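Local coordinates for protein ribose 5-phosphate isomerase RpiB (Thermoanaerobacter tengcongensis, PDB 4EGS) that probably dephosphorylates phosphotyrosine through its low molecular weight phosphatase domain, the piece described here, and probably, through the remainder of the full-length protein, interconverts aldoses and ketoses, at residues K103-E107 / E108-G112. Sequence-based numbering, arbitrary orientation.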
loop_
_atom_site.group_PDB
_atom_site.type_symbol
_atom_site.label_atom_id
_atom_site.label_comp_id
_atom_site.label_asym_id
_atom_site.label_seq_id
_atom_site.Cartn_x
_atom_site.Cartn_y
_atom_site.Cartn_z
ATOM N N LYS A 103 -0.599 25.094 -3.774
ATOM C CA LYS A 103 0.746 25.092 -3.216
ATOM C C LYS A 103 1.761 24.779 -4.311
ATOM O O LYS A 103 1.578 23.832 -5.077
ATOM C CB LYS A 103 0.864 24.041 -2.111
ATOM C CG LYS A 103 -0.343 23.933 -1.198
ATOM C CD LYS A 103 -0.342 24.998 -0.117
ATOM C CE LYS A 103 -1.513 24.791 0.827
ATOM N NZ LYS A 103 -1.482 25.722 1.986
ATOM N N SER A 104 2.826 25.573 -4.384
ATOM C CA SER A 104 3.913 25.299 -5.316
ATOM C C SER A 104 4.830 24.240 -4.715
ATOM O O SER A 104 5.123 24.266 -3.519
ATOM C CB SER A 104 4.695 26.575 -5.640
ATOM O OG SER A 104 5.716 26.326 -6.590
ATOM N N LEU A 105 5.269 23.303 -5.548
ATOM C CA LEU A 105 6.046 22.162 -5.082
ATOM C C LEU A 105 7.429 22.568 -4.563
ATOM O O LEU A 105 8.137 23.361 -5.189
ATOM C CB LEU A 105 6.163 21.112 -6.192
ATOM C CG LEU A 105 6.621 19.708 -5.791
ATOM C CD1 LEU A 105 5.795 18.656 -6.512
ATOM C CD2 LEU A 105 8.097 19.516 -6.091
ATOM N N ARG A 106 7.796 22.020 -3.407
ATOM C CA ARG A 106 9.078 22.311 -2.777
ATOM C C ARG A 106 9.884 21.025 -2.640
ATOM O O ARG A 106 9.749 20.110 -3.448
ATOM C CB ARG A 106 8.859 22.922 -1.394
ATOM C CG ARG A 106 7.673 23.863 -1.311
ATOM C CD ARG A 106 7.137 23.929 0.110
ATOM N NE ARG A 106 5.759 24.408 0.154
ATOM C CZ ARG A 106 4.695 23.640 -0.063
ATOM N NH1 ARG A 106 4.849 22.355 -0.347
ATOM N NH2 ARG A 106 3.475 24.158 -0.001
ATOM N N GLU A 107 10.718 20.957 -1.609
ATOM C CA GLU A 107 11.472 19.740 -1.336
ATOM C C GLU A 107 10.811 18.963 -0.201
ATOM O O GLU A 107 11.070 17.774 -0.012
ATOM C CB GLU A 107 12.923 20.066 -0.982
ATOM C CG GLU A 107 13.908 18.983 -1.392
ATOM C CD GLU A 107 15.259 19.133 -0.723
ATOM O OE1 GLU A 107 16.252 18.594 -1.256
ATOM O OE2 GLU A 107 15.327 19.782 0.341
ATOM N N GLU A 108 9.947 19.647 0.543
ATOM C CA GLU A 108 9.249 19.048 1.675
ATOM C C GLU A 108 8.270 17.968 1.227
ATOM O O GLU A 108 8.127 16.936 1.884
ATOM C CB GLU A 108 8.497 20.130 2.458
ATOM C CG GLU A 108 8.735 20.104 3.959
ATOM C CD GLU A 108 8.030 21.240 4.679
ATOM O OE1 GLU A 108 8.670 21.900 5.525
ATOM O OE2 GLU A 108 6.833 21.470 4.403
ATOM N N ASP A 109 7.602 18.210 0.103
ATOM C CA ASP A 109 6.565 17.305 -0.384
ATOM C C ASP A 109 7.136 16.042 -1.026
ATOM O O ASP A 109 6.574 14.958 -0.880
ATOM C CB ASP A 109 5.642 18.021 -1.376
ATOM C CG ASP A 109 5.939 19.501 -1.488
ATOM O OD1 ASP A 109 7.131 19.873 -1.467
ATOM O OD2 ASP A 109 4.981 20.295 -1.596
ATOM N N LEU A 110 8.250 16.186 -1.735
ATOM C CA LEU A 110 8.853 15.061 -2.444
ATOM C C LEU A 110 9.468 14.030 -1.502
ATOM O O LEU A 110 9.324 12.825 -1.711
ATOM C CB LEU A 110 9.892 15.555 -3.452
ATOM C CG LEU A 110 9.497 15.412 -4.923
ATOM C CD1 LEU A 110 8.091 15.937 -5.154
ATOM C CD2 LEU A 110 10.489 16.135 -5.815
ATOM N N LYS A 111 10.154 14.507 -0.467
ATOM C CA LYS A 111 10.782 13.625 0.514
ATOM C C LYS A 111 9.750 12.828 1.305
ATOM O O LYS A 111 9.937 11.639 1.566
ATOM C CB LYS A 111 11.652 14.433 1.477
ATOM C CG LYS A 111 12.965 14.914 0.888
ATOM C CD LYS A 111 13.647 15.900 1.825
ATOM C CE LYS A 111 15.101 16.126 1.447
ATOM N NZ LYS A 111 15.923 14.903 1.665
ATOM N N GLY A 112 8.663 13.489 1.688
ATOM C CA GLY A 112 7.624 12.859 2.480
ATOM C C GLY A 112 6.741 11.927 1.671
ATOM O O GLY A 112 5.949 11.167 2.231
#
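Asp109 faces Arg106 across the turn into helix 108-112, and its two carboxylate oxygens divide the work. Asp109 OD1 accepts a hydrogen bond from Arg106 N at 3.0 Å, met from above the carboxylate plane with a bent N-H...O angle of 141°. Asp109 OD2 forms a salt bridge with Arg106 NH1, reached at the guanidinium edge with the two planes only 17° apart. With CG beside its own backbone N (chi1 -37°), the arginine folds back along the loop until Ser104 O lies over one face of its guanidinium. The buried part continues in apolar contact: Leu105 CD2 meets Leu110 CD1 at 3.7 Å, the two side chains crossing at about a right angle. In this low molecular weight phosphatase domain, whose sheet is parallel, Leu105 rests on Val40 and Leu110 on Leu38, both of strand 36-41. Replacing Asp109 by an alanine removes both oxygens and would probably leave Arg106 N without its acceptor and the guanidinium without its carboxylate mate, freer to turn. The exposed side is looser. Lys111 N makes a weak 3.4 Å bond to Glu107 O, while Glu107 OE1 and Lys111 NZ stay 4.7 Å apart, Lys111 CE lying against the carboxylate instead.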